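Aromatic amino acid aminotransferase I (Candida albicans WO-1, PDB 6HNU) probably transfers the amino group of aromatic amino acids to 2-oxoglutarate, using pyridoxal 5'-phosphate as cofactor and yielding aromatic oxo-acids and L-glutamate. Local coordinates at residues D157-F166 and P207-N218; Y363-A373 and Y466-V475. All coordinates share one frame; numbering follows the deposited sequence.

Contact 1. Residues D157-F166 and P207-N218; sequences DTILVEEYTF and PKFLYTICTGQN. With PLP (pyridoxal-5'-phosphate), chain I; PHE (phenylalanine), chain J.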
loop_
_atom_site.group_PDB
_atom_site.type_symbol
_atom_site.label_atom_id
_atom_site.label_comp_id
_atom_site.label_asym_id
_atom_site.label_seq_id
_atom_site.Cartn_x
_atom_site.Cartn_y
_atom_site.Cartn_z
ATOM N N ASP B 157 14.226 -17.352 9.785
ATOM C CA ASP B 157 13.778 -17.057 11.173
ATOM C C ASP B 157 12.453 -17.799 11.432
ATOM O O ASP B 157 11.788 -18.263 10.488
ATOM C CB ASP B 157 13.615 -15.557 11.456
ATOM C CG ASP B 157 14.894 -14.747 11.586
ATOM O OD1 ASP B 157 15.976 -15.349 11.710
ATOM O OD2 ASP B 157 14.785 -13.488 11.598
ATOM N N THR B 158 12.090 -17.926 12.698
ATOM C CA THR B 158 10.814 -18.522 13.144
ATOM C C THR B 158 9.953 -17.466 13.816
ATOM O O THR B 158 10.474 -16.653 14.633
ATOM C CB THR B 158 11.068 -19.705 14.092
ATOM O OG1 THR B 158 11.665 -20.706 13.277
ATOM C CG2 THR B 158 9.803 -20.273 14.700
ATOM N N ILE B 159 8.660 -17.552 13.542
ATOM C CA ILE B 159 7.591 -16.919 14.375
ATOM C C ILE B 159 6.665 -18.000 14.931
ATOM O O ILE B 159 6.558 -19.110 14.321
ATOM C CB ILE B 159 6.818 -15.869 13.563
ATOM C CG1 ILE B 159 6.081 -16.471 12.365
ATOM C CG2 ILE B 159 7.792 -14.788 13.164
ATOM C CD1 ILE B 159 5.040 -15.543 11.769
ATOM N N LEU B 160 5.997 -17.690 16.043
ATOM C CA LEU B 160 4.924 -18.545 16.568
ATOM C C LEU B 160 3.609 -17.985 16.039
ATOM O O LEU B 160 3.447 -16.723 16.052
ATOM C CB LEU B 160 4.954 -18.574 18.097
ATOM C CG LEU B 160 6.303 -18.966 18.716
ATOM C CD1 LEU B 160 6.232 -18.825 20.212
ATOM C CD2 LEU B 160 6.656 -20.378 18.311
ATOM N N VAL B 161 2.740 -18.890 15.585
ATOM C CA VAL B 161 1.364 -18.570 15.109
ATOM C C VAL B 161 0.390 -19.504 15.818
ATOM O O VAL B 161 0.813 -20.601 16.209
ATOM C CB VAL B 161 1.218 -18.660 13.582
ATOM C CG1 VAL B 161 2.212 -17.757 12.838
ATOM C CG2 VAL B 161 1.351 -20.098 13.078
ATOM N N GLU B 162 -0.881 -19.087 15.922
ATOM C CA GLU B 162 -2.000 -19.943 16.362
ATOM C C GLU B 162 -2.062 -21.160 15.428
ATOM O O GLU B 162 -1.904 -20.997 14.210
ATOM C CB GLU B 162 -3.286 -19.123 16.457
ATOM C CG GLU B 162 -3.185 -18.137 17.604
ATOM C CD GLU B 162 -4.027 -16.879 17.530
ATOM O OE1 GLU B 162 -4.229 -16.363 16.425
ATOM O OE2 GLU B 162 -4.384 -16.388 18.616
ATOM N N GLU B 163 -2.289 -22.360 15.964
ATOM C CA GLU B 163 -2.171 -23.582 15.125
ATOM C C GLU B 163 -3.259 -23.596 14.057
ATOM O O GLU B 163 -3.036 -24.259 13.062
ATOM C CB GLU B 163 -2.193 -24.881 15.933
ATOM C CG GLU B 163 -3.560 -25.244 16.463
ATOM C CD GLU B 163 -3.621 -26.574 17.209
ATOM O OE1 GLU B 163 -4.057 -26.560 18.354
ATOM O OE2 GLU B 163 -3.269 -27.582 16.632
ATOM N N TYR B 164 -4.376 -22.882 14.235
ATOM C CA TYR B 164 -5.340 -22.523 13.175
ATOM C C TYR B 164 -5.374 -21.006 13.089
ATOM O O TYR B 164 -5.598 -20.365 14.123
ATOM C CB TYR B 164 -6.760 -23.017 13.421
ATOM C CG TYR B 164 -6.835 -24.514 13.535
ATOM C CD1 TYR B 164 -6.603 -25.139 14.745
ATOM C CD2 TYR B 164 -7.008 -25.296 12.422
ATOM C CE1 TYR B 164 -6.581 -26.521 14.861
ATOM C CE2 TYR B 164 -7.062 -26.683 12.519
ATOM C CZ TYR B 164 -6.831 -27.297 13.743
ATOM O OH TYR B 164 -6.822 -28.656 13.874
ATOM N N THR B 165 -5.069 -20.471 11.917
ATOM C CA THR B 165 -4.950 -18.989 11.794
ATOM C C THR B 165 -5.283 -18.541 10.368
ATOM O O THR B 165 -5.722 -19.364 9.541
ATOM C CB THR B 165 -3.561 -18.551 12.276
ATOM O OG1 THR B 165 -3.636 -17.126 12.439
ATOM C CG2 THR B 165 -2.438 -18.984 11.364
ATOM N N PHE B 166 -5.040 -17.262 10.075
ATOM C CA PHE B 166 -5.454 -16.562 8.845
ATOM C C PHE B 166 -4.563 -16.990 7.679
ATOM O O PHE B 166 -3.351 -16.877 7.809
ATOM C CB PHE B 166 -5.361 -15.070 9.154
ATOM C CG PHE B 166 -5.842 -14.137 8.085
ATOM C CD1 PHE B 166 -6.886 -14.494 7.247
ATOM C CD2 PHE B 166 -5.255 -12.882 7.951
ATOM C CE1 PHE B 166 -7.361 -13.598 6.306
ATOM C CE2 PHE B 166 -5.702 -12.005 6.979
ATOM C CZ PHE B 166 -6.762 -12.360 6.166
ATOM N N PRO B 207 12.186 -17.743 18.652
ATOM C CA PRO B 207 11.270 -17.130 17.709
ATOM C C PRO B 207 11.315 -15.615 17.926
ATOM O O PRO B 207 11.460 -15.201 19.040
ATOM C CB PRO B 207 9.885 -17.692 18.048
ATOM C CG PRO B 207 10.108 -18.719 19.118
ATOM C CD PRO B 207 11.489 -18.488 19.700
ATOM N N LYS B 208 11.133 -14.836 16.855
ATOM C CA LYS B 208 11.143 -13.350 16.941
ATOM C C LYS B 208 9.884 -12.851 17.631
ATOM O O LYS B 208 9.965 -11.864 18.367
ATOM C CB LYS B 208 11.283 -12.750 15.545
ATOM C CG LYS B 208 12.475 -13.290 14.782
ATOM C CD LYS B 208 13.819 -13.161 15.495
ATOM C CE LYS B 208 14.179 -11.743 15.897
ATOM N NZ LYS B 208 14.553 -10.927 14.712
ATOM N N PHE B 209 8.756 -13.504 17.407
ATOM C CA PHE B 209 7.492 -13.058 18.015
ATOM C C PHE B 209 6.418 -14.138 17.911
ATOM O O PHE B 209 6.542 -15.159 17.175
ATOM C CB PHE B 209 7.069 -11.739 17.353
ATOM C CG PHE B 209 6.781 -11.761 15.875
ATOM C CD1 PHE B 209 5.644 -12.381 15.359
ATOM C CD2 PHE B 209 7.587 -11.062 14.999
ATOM C CE1 PHE B 209 5.385 -12.376 14.005
ATOM C CE2 PHE B 209 7.302 -11.024 13.643
ATOM C CZ PHE B 209 6.191 -11.671 13.147
ATOM N N LEU B 210 5.322 -13.840 18.594
ATOM C CA LEU B 210 4.047 -14.573 18.492
ATOM C C LEU B 210 3.042 -13.690 17.763
ATOM O O LEU B 210 2.931 -12.508 18.113
ATOM C CB LEU B 210 3.546 -14.952 19.891
ATOM C CG LEU B 210 2.073 -15.366 19.948
ATOM C CD1 LEU B 210 1.840 -16.706 19.292
ATOM C CD2 LEU B 210 1.570 -15.398 21.383
ATOM N N TYR B 211 2.409 -14.257 16.741
ATOM C CA TYR B 211 1.352 -13.621 15.927
ATOM C C TYR B 211 0.030 -14.159 16.457
ATOM O O TYR B 211 -0.180 -15.358 16.370
ATOM C CB TYR B 211 1.567 -13.929 14.431
ATOM C CG TYR B 211 0.415 -13.555 13.527
ATOM C CD1 TYR B 211 0.098 -12.228 13.285
ATOM C CD2 TYR B 211 -0.382 -14.522 12.940
ATOM C CE1 TYR B 211 -0.977 -11.863 12.503
ATOM C CE2 TYR B 211 -1.465 -14.191 12.141
ATOM C CZ TYR B 211 -1.771 -12.852 11.938
ATOM O OH TYR B 211 -2.837 -12.529 11.168
ATOM N N THR B 212 -0.836 -13.288 16.970
ATOM C CA THR B 212 -2.116 -13.666 17.583
ATOM C C THR B 212 -3.237 -12.785 17.054
ATOM O O THR B 212 -3.148 -11.552 17.117
ATOM C CB THR B 212 -2.010 -13.711 19.119
ATOM O OG1 THR B 212 -3.282 -14.078 19.629
ATOM C CG2 THR B 212 -1.606 -12.407 19.774
ATOM N N ILE B 213 -4.311 -13.420 16.625
ATOM C CA ILE B 213 -5.589 -12.703 16.376
ATOM C C ILE B 213 -6.428 -12.942 17.621
ATOM O O ILE B 213 -7.299 -13.835 17.607
ATOM C CB ILE B 213 -6.229 -13.229 15.081
ATOM C CG1 ILE B 213 -5.214 -13.301 13.940
ATOM C CG2 ILE B 213 -7.431 -12.390 14.715
ATOM C CD1 ILE B 213 -5.572 -14.261 12.824
ATOM N N CYS B 214 -6.170 -12.188 18.694
ATOM C CA CYS B 214 -6.533 -12.674 20.024
ATOM C C CYS B 214 -8.014 -12.402 20.315
ATOM O O CYS B 214 -8.516 -13.040 21.223
ATOM C CB CYS B 214 -5.583 -12.139 21.076
ATOM S SG CYS B 214 -5.278 -10.366 20.979
ATOM N N THR B 215 -8.665 -11.492 19.591
ATOM C CA THR B 215 -10.101 -11.156 19.747
ATOM C C THR B 215 -10.891 -11.581 18.508
ATOM O O THR B 215 -10.687 -11.001 17.425
ATOM C CB THR B 215 -10.305 -9.669 20.056
ATOM O OG1 THR B 215 -9.367 -9.308 21.076
ATOM C CG2 THR B 215 -11.714 -9.378 20.517
ATOM N N GLY B 216 -11.800 -12.548 18.636
ATOM C CA GLY B 216 -12.582 -12.999 17.469
ATOM C C GLY B 216 -11.671 -13.744 16.494
ATOM O O GLY B 216 -11.732 -13.480 15.242
ATOM N N GLN B 217 -10.760 -14.522 17.060
ATOM C CA GLN B 217 -9.673 -15.262 16.373
ATOM C C GLN B 217 -10.227 -15.895 15.088
ATOM O O GLN B 217 -11.322 -16.436 15.123
ATOM C CB GLN B 217 -9.123 -16.335 17.293
ATOM C CG GLN B 217 -7.729 -16.853 16.978
ATOM C CD GLN B 217 -7.650 -17.914 15.896
ATOM O OE1 GLN B 217 -8.611 -18.636 15.617
ATOM N NE2 GLN B 217 -6.483 -17.991 15.269
ATOM N N ASN B 218 -9.495 -15.757 13.974
ATOM C CA ASN B 218 -9.865 -16.347 12.667
ATOM C C ASN B 218 -8.992 -17.590 12.485
ATOM O O ASN B 218 -7.774 -17.434 12.344
ATOM C CB ASN B 218 -9.649 -15.308 11.570
ATOM C CG ASN B 218 -9.987 -15.776 10.174
ATOM O OD1 ASN B 218 -10.515 -16.865 9.985
ATOM N ND2 ASN B 218 -9.748 -14.927 9.193
HETATM N N1 PLP I . -5.895 -9.794 9.724
HETATM C C2 PLP I . -6.777 -10.767 9.966
HETATM C C2A PLP I . -6.446 -11.792 10.992
HETATM C C3 PLP I . -7.984 -10.838 9.274
HETATM O O3 PLP I . -8.811 -11.899 9.521
HETATM C C4 PLP I . -8.262 -9.868 8.289
HETATM C C4A PLP I . -9.508 -9.941 7.529
HETATM C C5 PLP I . -7.343 -8.832 8.076
HETATM C C6 PLP I . -6.173 -8.856 8.793
HETATM C C5A PLP I . -7.542 -7.805 6.989
HETATM O O4P PLP I . -7.281 -6.464 7.488
HETATM P P PLP I . -7.268 -5.196 6.602
HETATM O O1P PLP I . -7.108 -4.119 7.651
HETATM O O2P PLP I . -8.627 -5.163 5.849
HETATM O O3P PLP I . -6.087 -5.312 5.641
HETATM N N PHE J . -9.827 -11.120 6.817
HETATM C CA PHE J . -10.596 -11.163 5.539
HETATM C C PHE J . -10.855 -12.637 5.193
HETATM O O PHE J . -11.512 -13.339 5.978
HETATM C CB PHE J . -9.854 -10.374 4.455
HETATM C CG PHE J . -10.234 -10.714 3.039
HETATM C CD1 PHE J . -11.566 -10.873 2.676
HETATM C CD2 PHE J . -9.255 -10.872 2.068
HETATM C CE1 PHE J . -11.906 -11.198 1.369
HETATM C CE2 PHE J . -9.597 -11.193 0.763
HETATM C CZ PHE J . -10.923 -11.345 0.414
HETATM O OXT PHE J . -10.413 -13.155 4.155
HETATM O O HOH W 1 -2.091 -16.643 14.701
#
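Glu162, at the end of strand 158-162, drives its carboxylate into the loop that follows strand 209-212 and is gripped there from several directions. Its OE1 takes two N-H groups from opposite faces of the carboxylate plane: Ile213 N reaches OE1 at 3.0 Å on the syn side, while Gln217 NE2 comes from above the plane. The Gln217 amide stands almost perpendicular to the carboxylate, 87° between planes, and its NE2 also donates to Tyr164 O at 2.8 Å, which ties the loop to the turn before Phe166; Gln217 OE1 bonds to Thr220 OG1, holding the amide's rotation. On the other oxygen, Thr212 OG1 donates to Glu162 OE2 at 2.8 Å. A water joins Glu162 N and OE1 to Thr165 OG1 and Tyr211 O where the strands diverge. Farther back the strands are paired directly, Leu160 N to Phe209 O and Tyr211 N to Leu160 O.

Beside that ladder, Ile159 CG2 sits over one face of the Phe209 ring, 3.6 Å from its centroid, a CH-pi contact.

With its CG anti to the backbone N (chi1 -175°), Phe166 swings its ring over the cofactor, one face lying on PLP about C3, which is 3.4 Å from the ring plane and offset toward the rim. Phe166 CZ lies 3.4 Å from N of the bound phenylalanine, itself 1.4 Å from PLP C4A, as in a substrate-cofactor adduct. Ile213 CD1 meets the methyl C2A of PLP, and Asn218 ND2 donates to PLP O3 at 3.2 Å, while Asn218 OD1 is held by Arg463. Tyr211 OH, near the Phe166 ring edge, bonds to Asp246.

Glu162 is thus a second-shell anchor: by fixing loop and turn it probably helps to position Ile213, Asn218 and Phe166 around the PLP ring.

Contact 2. Residues Y363-A373 and Y466-V475; sequences YTHKRDVAIDA and YAAVPLDQLV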
loop_
_atom_site.group_PDB
_atom_site.type_symbol
_atom_site.label_atom_id
_atom_site.label_comp_id
_atom_site.label_asym_id
_atom_site.label_seq_id
_atom_site.Cartn_x
_atom_site.Cartn_y
_atom_site.Cartn_z
ATOM N N TYR B 363 -23.741 -7.024 16.181
ATOM C CA TYR B 363 -23.005 -8.324 16.204
ATOM C C TYR B 363 -23.537 -9.228 17.319
ATOM O O TYR B 363 -23.701 -10.441 17.017
ATOM C CB TYR B 363 -21.486 -8.132 16.277
ATOM C CG TYR B 363 -20.911 -7.945 14.897
ATOM C CD1 TYR B 363 -21.045 -6.753 14.230
ATOM C CD2 TYR B 363 -20.323 -8.998 14.217
ATOM C CE1 TYR B 363 -20.567 -6.569 12.950
ATOM C CE2 TYR B 363 -19.840 -8.838 12.931
ATOM C CZ TYR B 363 -19.935 -7.616 12.302
ATOM O OH TYR B 363 -19.508 -7.415 11.029
ATOM N N THR B 364 -23.794 -8.717 18.523
ATOM C CA THR B 364 -24.396 -9.505 19.643
ATOM C C THR B 364 -25.646 -10.235 19.152
ATOM O O THR B 364 -25.749 -11.467 19.377
ATOM C CB THR B 364 -24.710 -8.612 20.849
ATOM O OG1 THR B 364 -23.470 -8.154 21.399
ATOM C CG2 THR B 364 -25.510 -9.348 21.898
ATOM N N HIS B 365 -26.508 -9.544 18.421
ATOM C CA HIS B 365 -27.791 -10.138 17.950
ATOM C C HIS B 365 -27.505 -11.226 16.909
ATOM O O HIS B 365 -28.113 -12.332 17.035
ATOM C CB HIS B 365 -28.766 -9.073 17.455
ATOM C CG HIS B 365 -30.037 -9.680 16.955
ATOM N ND1 HIS B 365 -30.825 -10.480 17.761
ATOM C CD2 HIS B 365 -30.629 -9.641 15.746
ATOM C CE1 HIS B 365 -31.847 -10.922 17.054
ATOM N NE2 HIS B 365 -31.747 -10.428 15.818
ATOM N N LYS B 366 -26.619 -10.952 15.935
ATOM C CA LYS B 366 -26.227 -11.923 14.871
ATOM C C LYS B 366 -25.709 -13.200 15.515
ATOM O O LYS B 366 -26.142 -14.277 15.074
ATOM C CB LYS B 366 -25.136 -11.373 13.953
ATOM C CG LYS B 366 -25.560 -10.215 13.072
ATOM C CD LYS B 366 -24.414 -9.696 12.237
ATOM C CE LYS B 366 -24.708 -8.337 11.642
ATOM N NZ LYS B 366 -25.869 -8.371 10.730
ATOM N N ARG B 367 -24.822 -13.072 16.494
ATOM C CA ARG B 367 -24.226 -14.195 17.249
ATOM C C ARG B 367 -25.327 -14.998 17.980
ATOM O O ARG B 367 -25.282 -16.268 17.943
ATOM C CB ARG B 367 -23.178 -13.654 18.216
ATOM C CG ARG B 367 -22.477 -14.723 19.034
ATOM C CD ARG B 367 -23.243 -15.319 20.203
ATOM N NE ARG B 367 -23.980 -14.318 20.985
ATOM C CZ ARG B 367 -23.446 -13.529 21.905
ATOM N NH1 ARG B 367 -24.212 -12.677 22.587
ATOM N NH2 ARG B 367 -22.157 -13.613 22.177
ATOM N N ASP B 368 -26.291 -14.318 18.619
ATOM C CA ASP B 368 -27.363 -15.022 19.377
ATOM C C ASP B 368 -28.168 -15.876 18.402
ATOM O O ASP B 368 -28.462 -17.039 18.742
ATOM C CB ASP B 368 -28.294 -14.036 20.075
ATOM C CG ASP B 368 -27.631 -13.257 21.184
ATOM O OD1 ASP B 368 -26.621 -13.761 21.749
ATOM O OD2 ASP B 368 -28.150 -12.154 21.476
ATOM N N VAL B 369 -28.479 -15.344 17.225
ATOM C CA VAL B 369 -29.331 -16.024 16.217
ATOM C C VAL B 369 -28.571 -17.236 15.664
ATOM O O VAL B 369 -29.173 -18.343 15.544
ATOM C CB VAL B 369 -29.774 -15.032 15.130
ATOM C CG1 VAL B 369 -30.295 -15.718 13.870
ATOM C CG2 VAL B 369 -30.811 -14.075 15.708
ATOM N N ALA B 370 -27.289 -17.052 15.348
ATOM C CA ALA B 370 -26.393 -18.129 14.872
ATOM C C ALA B 370 -26.351 -19.265 15.888
ATOM O O ALA B 370 -26.608 -20.406 15.479
ATOM C CB ALA B 370 -25.012 -17.590 14.606
ATOM N N ILE B 371 -26.021 -18.979 17.136
ATOM C CA ILE B 371 -25.751 -20.002 18.175
ATOM C C ILE B 371 -27.063 -20.662 18.621
ATOM O O ILE B 371 -27.053 -21.891 18.889
ATOM C CB ILE B 371 -24.983 -19.391 19.342
ATOM C CG1 ILE B 371 -23.640 -18.822 18.866
ATOM C CG2 ILE B 371 -24.815 -20.401 20.471
ATOM C CD1 ILE B 371 -22.756 -19.812 18.110
ATOM N N ASP B 372 -28.145 -19.899 18.730
ATOM C CA ASP B 372 -29.502 -20.489 18.925
ATOM C C ASP B 372 -29.780 -21.511 17.808
ATOM O O ASP B 372 -30.330 -22.587 18.102
ATOM C CB ASP B 372 -30.577 -19.399 18.918
ATOM C CG ASP B 372 -30.631 -18.543 20.164
ATOM O OD1 ASP B 372 -29.921 -18.855 21.133
ATOM O OD2 ASP B 372 -31.398 -17.557 20.144
ATOM N N ALA B 373 -29.446 -21.197 16.561
ATOM C CA ALA B 373 -29.687 -22.113 15.435
ATOM C C ALA B 373 -28.751 -23.335 15.564
ATOM O O ALA B 373 -29.256 -24.477 15.420
ATOM C CB ALA B 373 -29.612 -21.375 14.126
ATOM N N TYR B 466 -21.665 -15.167 10.767
ATOM C CA TYR B 466 -23.038 -14.611 10.923
ATOM C C TYR B 466 -23.075 -13.159 10.424
ATOM O O TYR B 466 -24.115 -12.531 10.568
ATOM C CB TYR B 466 -23.520 -14.758 12.367
ATOM C CG TYR B 466 -22.489 -14.494 13.439
ATOM C CD1 TYR B 466 -22.066 -13.204 13.727
ATOM C CD2 TYR B 466 -21.935 -15.525 14.169
ATOM C CE1 TYR B 466 -21.116 -12.977 14.707
ATOM C CE2 TYR B 466 -21.003 -15.321 15.173
ATOM C CZ TYR B 466 -20.592 -14.018 15.433
ATOM O OH TYR B 466 -19.638 -13.786 16.360
ATOM N N ALA B 467 -22.007 -12.652 9.804
ATOM C CA ALA B 467 -21.911 -11.243 9.344
ATOM C C ALA B 467 -22.180 -11.101 7.833
ATOM O O ALA B 467 -22.172 -9.956 7.319
ATOM C CB ALA B 467 -20.543 -10.723 9.702
ATOM N N ALA B 468 -22.322 -12.206 7.096
ATOM C CA ALA B 468 -22.200 -12.190 5.618
ATOM C C ALA B 468 -23.583 -12.089 4.970
ATOM O O ALA B 468 -23.651 -11.461 3.868
ATOM C CB ALA B 468 -21.428 -13.395 5.108
ATOM N N VAL B 469 -24.615 -12.692 5.587
ATOM C CA VAL B 469 -25.976 -12.843 4.979
ATOM C C VAL B 469 -27.030 -12.371 5.977
ATOM O O VAL B 469 -26.833 -12.397 7.196
ATOM C CB VAL B 469 -26.300 -14.291 4.522
ATOM C CG1 VAL B 469 -25.369 -14.816 3.434
ATOM C CG2 VAL B 469 -26.346 -15.245 5.690
ATOM N N PRO B 470 -28.214 -11.975 5.466
ATOM C CA PRO B 470 -29.379 -11.706 6.314
ATOM C C PRO B 470 -29.661 -12.858 7.283
ATOM O O PRO B 470 -29.367 -13.986 6.913
ATOM C CB PRO B 470 -30.513 -11.570 5.282
ATOM C CG PRO B 470 -29.819 -11.050 4.037
ATOM C CD PRO B 470 -28.486 -11.776 4.032
ATOM N N LEU B 471 -30.228 -12.576 8.463
ATOM C CA LEU B 471 -30.250 -13.512 9.616
ATOM C C LEU B 471 -31.242 -14.655 9.379
ATOM O O LEU B 471 -31.091 -15.709 10.029
ATOM C CB LEU B 471 -30.568 -12.742 10.895
ATOM C CG LEU B 471 -29.419 -11.869 11.398
ATOM C CD1 LEU B 471 -29.793 -11.147 12.687
ATOM C CD2 LEU B 471 -28.145 -12.690 11.592
ATOM N N ASP B 472 -32.200 -14.464 8.480
ATOM C CA ASP B 472 -33.186 -15.513 8.113
ATOM C C ASP B 472 -32.456 -16.564 7.265
ATOM O O ASP B 472 -32.710 -17.749 7.485
ATOM C CB ASP B 472 -34.400 -14.916 7.395
ATOM C CG ASP B 472 -34.054 -14.209 6.099
ATOM O OD1 ASP B 472 -32.973 -13.591 6.044
ATOM O OD2 ASP B 472 -34.861 -14.276 5.161
ATOM N N GLN B 473 -31.614 -16.128 6.318
ATOM C CA GLN B 473 -30.809 -17.020 5.438
ATOM C C GLN B 473 -29.756 -17.738 6.292
ATOM O O GLN B 473 -29.443 -18.906 5.968
ATOM C CB GLN B 473 -30.209 -16.255 4.260
ATOM C CG GLN B 473 -31.258 -15.732 3.290
ATOM C CD GLN B 473 -32.366 -16.736 3.054
ATOM O OE1 GLN B 473 -32.118 -17.895 2.720
ATOM N NE2 GLN B 473 -33.607 -16.300 3.230
ATOM N N LEU B 474 -29.276 -17.101 7.363
ATOM C CA LEU B 474 -28.384 -17.746 8.354
ATOM C C LEU B 474 -29.099 -18.966 8.949
ATOM O O LEU B 474 -28.478 -20.060 9.008
ATOM C CB LEU B 474 -28.002 -16.757 9.454
ATOM C CG LEU B 474 -27.193 -17.363 10.596
ATOM C CD1 LEU B 474 -25.891 -17.946 10.062
ATOM C CD2 LEU B 474 -26.900 -16.332 11.668
ATOM N N VAL B 475 -30.343 -18.807 9.415
ATOM C CA VAL B 475 -31.082 -19.900 10.120
ATOM C C VAL B 475 -31.339 -21.030 9.114
ATOM O O VAL B 475 -31.139 -22.204 9.488
ATOM C CB VAL B 475 -32.384 -19.391 10.774
ATOM C CG1 VAL B 475 -33.258 -20.529 11.287
ATOM C CG2 VAL B 475 -32.091 -18.404 11.895
HETATM O O HOH W 2 -25.625 -10.527 9.008
#
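Tyr466 pushes its ring in against helix 334-377, and every part of the side chain finds something there. Its CG lies between the backbone N and the carbonyl carbon (chi1 40°), which lays the ring flat against the helix, its long axis across it. CB starts beside Lys366 O and Ala370 CB. Going round the ring, CD1 touches Lys366 CB at 3.6 Å and CD2 touches Ala370 CB at 3.7 Å. Next, CE1 has Tyr363 CD2 near the ring plane, while CE2 lies beneath Arg367 CA, which stands over the ring centre, 3.9 Å from the centroid and only 6° off the normal, a CH-pi contact. Tyr466 CZ meets Arg367 CB at 3.8 Å, and the OH at the tip bonds to Gly391 O.

Beyond the ring, Leu474 CD2 rests on Ala370 and Val369 CG1. A water links Lys366 NZ to Tyr466 O and Val469 O.

The segment leads from strand 459-465 into helix 471-489; residues 471-475 run at 20° to residues 363-373, nearly parallel. Phe394 of strand 393-399 also packs on Tyr466. Leu49 of the second subunit packs on Tyr363 and Lys366, and its Leu43 on Val469 and Leu474.

Overall arrangement
Contact 1 lies in the mixed, mostly parallel sheet of the PLP-binding domain, near the centre of the chain; contact 2 lies farther out, where two helices pack beside the small antiparallel sheet of residues 383-465. The two share no helix or strand, and their nearest atoms are about 7 Å apart. Both are largely buried, but in different ways. In contact 1 backbone pairing, a multiply bonded carboxylate and the cofactor dominate; no other chain touches its two segments, though Tyr105 of the second subunit reaches the PLP. Contact 2 joins its segments mainly by apolar and aromatic packing, with one bridging water, and abuts the second subunit. Strand 459-465, which runs into contact 2, also carries the arginine that reaches contact 1.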